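Glyoxalase 3 (Candida albicans, PDB 4LRU) catalyses the glutathione-independent, single-step conversion of methylglyoxal to D-lactate, and so detoxifies methylglyoxal produced by the cell's own metabolism. Local coordinates at residues Thr17-Gly22 against Ala107-Leu112; Phe55-His60 against Val84-Leu89. All coordinates share one frame; numbering follows the deposited sequence. Where two conformers were deposited one is given.

Contact 1 (Thr17-Gly22 against Ala107-Leu112)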
loop_
_atom_site.group_PDB
_atom_site.type_symbol
_atom_site.label_atom_id
_atom_site.label_comp_id
_atom_site.label_asym_id
_atom_site.label_seq_id
_atom_site.Cartn_x
_atom_site.Cartn_y
_atom_site.Cartn_z
ATOM N N THR A 17 -13.680 14.182 -0.462
ATOM C CA THR A 17 -14.916 13.695 0.152
ATOM C C THR A 17 -15.413 12.434 -0.548
ATOM O O THR A 17 -15.527 12.392 -1.772
ATOM C CB THR A 17 -16.026 14.769 0.149
ATOM O OG1 THR A 17 -16.320 15.174 -1.196
ATOM C CG2 THR A 17 -15.590 15.979 0.956
ATOM N N PHE A 18 -15.709 11.409 0.247
ATOM C CA PHE A 18 -15.852 10.044 -0.253
ATOM C C PHE A 18 -16.948 9.286 0.498
ATOM O O PHE A 18 -17.824 8.663 -0.110
ATOM C CB PHE A 18 -14.515 9.309 -0.109
ATOM C CG PHE A 18 -14.563 7.863 -0.498
ATOM C CD1 PHE A 18 -14.655 7.488 -1.827
ATOM C CD2 PHE A 18 -14.478 6.871 0.467
ATOM C CE1 PHE A 18 -14.667 6.149 -2.186
ATOM C CE2 PHE A 18 -14.486 5.542 0.118
ATOM C CZ PHE A 18 -14.589 5.175 -1.212
ATOM N N TYR A 19 -16.899 9.342 1.823
ATOM C CA TYR A 19 -17.838 8.581 2.658
ATOM C C TYR A 19 -19.219 9.243 2.708
ATOM O O TYR A 19 -19.349 10.456 2.518
ATOM C CB TYR A 19 -17.284 8.468 4.078
ATOM C CG TYR A 19 -15.977 7.712 4.145
ATOM C CD1 TYR A 19 -15.943 6.332 3.972
ATOM C CD2 TYR A 19 -14.770 8.378 4.328
ATOM C CE1 TYR A 19 -14.761 5.632 4.034
ATOM C CE2 TYR A 19 -13.578 7.685 4.377
ATOM C CZ TYR A 19 -13.572 6.317 4.228
ATOM O OH TYR A 19 -12.387 5.609 4.276
ATOM N N SER A 20 -20.240 8.444 3.020
ATOM C CA SER A 20 -21.599 8.955 3.205
ATOM C C SER A 20 -21.707 10.052 4.258
ATOM O O SER A 20 -22.594 10.904 4.183
ATOM C CB SER A 20 -22.539 7.803 3.580
ATOM O OG SER A 20 -22.580 6.844 2.536
ATOM N N ASP A 21 -20.826 10.031 5.254
ATOM C CA ASP A 21 -20.857 11.037 6.323
ATOM C C ASP A 21 -20.168 12.339 5.899
ATOM O O ASP A 21 -20.041 13.279 6.690
ATOM C CB ASP A 21 -20.201 10.483 7.595
ATOM C CG ASP A 21 -18.718 10.241 7.422
ATOM O OD1 ASP A 21 -18.195 10.547 6.330
ATOM O OD2 ASP A 21 -18.072 9.748 8.373
ATOM N N GLY A 22 -19.692 12.378 4.656
ATOM C CA GLY A 22 -19.110 13.591 4.094
ATOM C C GLY A 22 -17.617 13.716 4.336
ATOM O O GLY A 22 -17.001 14.687 3.908
ATOM N N ALA A 107 -2.217 2.272 1.769
ATOM C CA ALA A 107 -3.486 2.527 1.121
ATOM C C ALA A 107 -4.403 3.436 1.919
ATOM O O ALA A 107 -4.003 4.539 2.308
ATOM C CB ALA A 107 -4.146 1.222 0.711
ATOM N N GLY A 108 -5.642 3.004 2.123
ATOM C CA GLY A 108 -6.760 3.915 2.196
ATOM C C GLY A 108 -7.496 3.860 0.881
ATOM O O GLY A 108 -6.893 3.565 -0.145
ATOM N N HIS A 109 -8.796 4.133 0.906
ATOM C CA HIS A 109 -9.626 3.982 -0.288
ATOM C C HIS A 109 -9.177 4.908 -1.427
ATOM O O HIS A 109 -9.495 4.662 -2.585
ATOM C CB HIS A 109 -11.092 4.236 0.045
ATOM C CG HIS A 109 -11.783 3.075 0.697
ATOM N ND1 HIS A 109 -11.715 2.831 2.054
ATOM C CD2 HIS A 109 -12.570 2.099 0.180
ATOM C CE1 HIS A 109 -12.426 1.754 2.343
ATOM N NE2 HIS A 109 -12.960 1.295 1.226
ATOM N N GLY A 110 -8.429 5.956 -1.114
ATOM C CA GLY A 110 -7.926 6.848 -2.164
ATOM C C GLY A 110 -7.189 6.075 -3.251
ATOM O O GLY A 110 -7.244 6.434 -4.440
ATOM N N THR A 111 -6.492 5.009 -2.873
ATOM C CA THR A 111 -5.714 4.236 -3.846
ATOM C C THR A 111 -6.555 3.685 -5.010
ATOM O O THR A 111 -6.023 3.437 -6.093
ATOM C CB THR A 111 -5.005 3.017 -3.211
ATOM O OG1 THR A 111 -5.980 2.156 -2.611
ATOM C CG2 THR A 111 -3.997 3.440 -2.186
ATOM N N LEU A 112 -7.848 3.457 -4.776
ATOM C CA LEU A 112 -8.745 2.962 -5.804
ATOM C C LEU A 112 -8.802 3.920 -6.978
ATOM O O LEU A 112 -9.086 3.506 -8.105
ATOM C CB LEU A 112 -10.154 2.770 -5.242
ATOM C CG LEU A 112 -10.256 1.675 -4.175
ATOM C CD1 LEU A 112 -11.581 1.767 -3.449
ATOM C CD2 LEU A 112 -10.075 0.285 -4.780
#

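Contact 2 (Phe55-His60 against Val84-Leu89)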
loop_
_atom_site.group_PDB
_atom_site.type_symbol
_atom_site.label_atom_id
_atom_site.label_comp_id
_atom_site.label_asym_id
_atom_site.label_seq_id
_atom_site.Cartn_x
_atom_site.Cartn_y
_atom_site.Cartn_z
ATOM N N PHE A 55 -0.667 14.551 -1.034
ATOM C CA PHE A 55 -1.527 13.573 -0.383
ATOM C C PHE A 55 -2.328 14.263 0.715
ATOM O O PHE A 55 -2.030 15.397 1.123
ATOM C CB PHE A 55 -0.702 12.427 0.219
ATOM C CG PHE A 55 -0.059 12.785 1.518
ATOM C CD1 PHE A 55 1.135 13.476 1.531
ATOM C CD2 PHE A 55 -0.656 12.449 2.720
ATOM C CE1 PHE A 55 1.719 13.857 2.731
ATOM C CE2 PHE A 55 -0.064 12.802 3.921
ATOM C CZ PHE A 55 1.120 13.514 3.923
ATOM N N GLY A 56 -3.356 13.569 1.196
ATOM C CA GLY A 56 -4.021 13.933 2.442
ATOM C C GLY A 56 -4.443 12.692 3.197
ATOM O O GLY A 56 -4.447 11.593 2.642
ATOM N N TRP A 57 -4.724 12.856 4.486
ATOM C CA TRP A 57 -5.083 11.713 5.314
ATOM C C TRP A 57 -6.532 11.326 5.094
ATOM O O TRP A 57 -7.396 12.183 4.915
ATOM C CB TRP A 57 -4.872 12.022 6.802
ATOM C CG TRP A 57 -3.486 12.412 7.172
ATOM C CD1 TRP A 57 -3.098 13.584 7.735
ATOM C CD2 TRP A 57 -2.300 11.625 7.025
ATOM N NE1 TRP A 57 -1.737 13.589 7.940
ATOM C CE2 TRP A 57 -1.223 12.399 7.504
ATOM C CE3 TRP A 57 -2.036 10.354 6.506
ATOM C CZ2 TRP A 57 0.091 11.928 7.511
ATOM C CZ3 TRP A 57 -0.731 9.890 6.515
ATOM C CH2 TRP A 57 0.316 10.677 7.019
ATOM N N ASP A 58 -6.802 10.031 5.171
ATOM C CA ASP A 58 -8.176 9.549 5.269
ATOM C C ASP A 58 -8.737 9.967 6.634
ATOM O O ASP A 58 -8.143 9.667 7.661
ATOM C CB ASP A 58 -8.225 8.034 5.085
ATOM C CG ASP A 58 -9.640 7.486 5.122
ATOM O OD1 ASP A 58 -10.301 7.655 6.162
ATOM O OD2 ASP A 58 -10.068 6.841 4.125
ATOM N N ASP A 59 -9.839 10.711 6.653
ATOM C CA ASP A 59 -10.360 11.295 7.903
ATOM C C ASP A 59 -10.743 10.200 8.916
ATOM O O ASP A 59 -10.672 10.404 10.133
ATOM C CB ASP A 59 -11.605 12.168 7.637
ATOM C CG ASP A 59 -11.288 13.492 6.937
ATOM O OD1 ASP A 59 -10.148 13.995 7.039
ATOM O OD2 ASP A 59 -12.213 14.053 6.300
ATOM N N HIS A 60 -11.165 9.046 8.418
ATOM C CA HIS A 60 -11.544 7.952 9.307
ATOM C C HIS A 60 -10.328 7.322 10.005
ATOM O O HIS A 60 -10.476 6.683 11.057
ATOM C CB HIS A 60 -12.368 6.909 8.551
ATOM C CG HIS A 60 -13.770 7.357 8.265
ATOM N ND1 HIS A 60 -14.663 6.599 7.537
ATOM C CD2 HIS A 60 -14.396 8.521 8.535
ATOM C CE1 HIS A 60 -15.802 7.258 7.425
ATOM N NE2 HIS A 60 -15.668 8.426 8.024
ATOM N N VAL A 84 9.637 13.686 9.390
ATOM C CA VAL A 84 10.721 14.104 8.514
ATOM C C VAL A 84 10.532 13.471 7.135
ATOM O O VAL A 84 10.684 14.133 6.097
ATOM C CB VAL A 84 12.086 13.714 9.100
ATOM C CG1 VAL A 84 13.202 13.963 8.090
ATOM C CG2 VAL A 84 12.349 14.504 10.375
ATOM N N ALA A 85 10.191 12.185 7.125
ATOM C CA ALA A 85 9.952 11.475 5.879
ATOM C C ALA A 85 8.764 12.032 5.091
ATOM O O ALA A 85 8.816 12.124 3.860
ATOM C CB ALA A 85 9.783 9.988 6.143
ATOM N N LEU A 86 7.692 12.411 5.785
ATOM C CA LEU A 86 6.567 13.058 5.113
ATOM C C LEU A 86 6.993 14.361 4.456
ATOM O O LEU A 86 6.614 14.633 3.320
ATOM C CB LEU A 86 5.408 13.329 6.077
ATOM C CG LEU A 86 4.579 12.122 6.491
ATOM C CD1 LEU A 86 3.656 12.535 7.623
ATOM C CD2 LEU A 86 3.799 11.550 5.315
ATOM N N LYS A 87 7.790 15.165 5.160
ATOM C CA LYS A 87 8.346 16.376 4.573
ATOM C C LYS A 87 9.195 16.083 3.333
ATOM O O LYS A 87 9.270 16.903 2.420
ATOM C CB LYS A 87 9.172 17.133 5.610
ATOM C CG LYS A 87 9.665 18.491 5.144
ATOM C CD LYS A 87 10.416 19.217 6.249
ATOM C CE LYS A 87 11.188 20.412 5.710
ATOM N NZ LYS A 87 10.415 21.184 4.694
ATOM N N ASN A 88 9.824 14.913 3.306
ATOM C CA ASN A 88 10.708 14.516 2.212
ATOM C C ASN A 88 9.978 13.725 1.125
ATOM O O ASN A 88 10.613 13.215 0.203
ATOM C CB ASN A 88 11.844 13.658 2.777
ATOM C CG ASN A 88 13.036 13.553 1.841
ATOM O OD1 ASN A 88 13.491 14.549 1.268
ATOM N ND2 ASN A 88 13.563 12.337 1.694
ATOM N N LEU A 89 8.659 13.590 1.249
ATOM C CA LEU A 89 7.861 12.875 0.259
ATOM C C LEU A 89 8.042 13.471 -1.138
ATOM O O LEU A 89 8.030 14.681 -1.311
ATOM C CB LEU A 89 6.381 12.918 0.646
ATOM C CG LEU A 89 5.445 12.082 -0.235
ATOM C CD1 LEU A 89 4.303 11.489 0.568
ATOM C CD2 LEU A 89 4.912 12.918 -1.389
#

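Contact 1 (Thr17-Gly22 against Ala107-Leu112)
His109 reaches across to Phe18 and Tyr19 beside the active site of this DJ-1-superfamily enzyme, and its side chain can be followed outward from the backbone. Its CB lies 3.6 Å from CE2 of Phe18, a plain apolar touch. CG stays close to the same ring atom, 3.7 Å from Phe18 CE2, and CD2 comes to 3.9 Å from Phe18 CZ. The two rings meet obliquely, with centroids 5.3 Å apart and planes at 36°, in neither a stack nor an edge-to-face pair. Phe18 gets there with its CG anti to the backbone N (chi1 176°), which carries the ring toward the histidine. On the other branch of the imidazole, ND1 stands 3.6 Å from OH of Tyr19, a packing distance; that hydroxyl has its hydrogen bond with Asp58 instead. At the far end, NE2 is hydrogen-bonded to Glu171, an inferred active-site residue, and the ring also meets that of His140, another.

The aromatic neighbours are themselves packed together: CD2 of Phe18 sits 3.7 Å above the centre of the Tyr19 ring. Next to His109 in the chain, Gly108 O accepts from both N and OG1 of Thr111, the hydroxyl bond being 3.0 Å long, which holds the turn carrying His109 together. Phenylalanine suits its buried place because it offers only carbon, whereas tyrosine adds a hydroxyl for Asp58 OD2. The contact thus gives the imidazole apolar packing, and His109, bonded to Glu171, probably helps to position the active-site residues.

Contact 2 (Phe55-His60 against Val84-Leu89)
Leu86, on the last turn of helix 81-87, points its two methyls at Phe55 and Trp57, whose loop follows strand 45-50 of the central, mostly parallel sheet of the alpha/beta DJ-1/PfpI fold. The contact is wholly apolar and lies at the surface, away from the annotated active site. Along the helix, Ala85 comes first: its small methyl lets the helix settle against Leu48 of strand 45-50 and Phe36 of helix 29-42. Leu86 follows, and its branched end divides the work. CD1 comes up at the edge of the Trp57 indole, near its plane, 3.6 Å from CZ2, while CD2 is 3.6 Å from Phe55 CZ. A forked leucine is well suited to serving two rings at once.

Lys87 points away from the loop, as befits a charged residue on the exposed side of the helix. At Asn88 the helix gives way to a turn, and the backbone N of Leu89 still bonds to Leu86 O. The carbonyl of Asn88 accepts from the side chains of Gln47 and Lys90. Leu89 then turns back toward the loop, its CD1 3.9 Å from CD1 of Phe55, and it also packs on Leu48.

The two aromatics brace one another. Phe55 holds its CG between the backbone N and the carbonyl carbon (chi1 79°), which folds the ring in beside Trp57, the indole of which also meets Phe75. The edge of the phenyl group bears on one face of the indole, offset toward the rim, with Phe55 CE2 3.6 Å above the indole plane.

From the N terminus the chain leaves strand 6-10, enters the loop holding 17-22, and then forms helix 29-42 and strand 45-50 before reaching 55-60. Contact 2 closes a loop with 23 residues between its segments, bringing helix 81-87 back to the loop beyond strand 45-50. Contact 1 closes only after strand 102-105, where 107-112 leads into helix 111-114, and contact 2 is therefore nested inside it. The two meet directly: Asp21 OD2 lies 2.8 Å from His60 NE2, a probable hydrogen bond, the rings of Tyr19 and His60 stack, and the Asp58 bond of Tyr19 joins them too. Through 55-60, the surface packing is thus joined to the loops beside the active site.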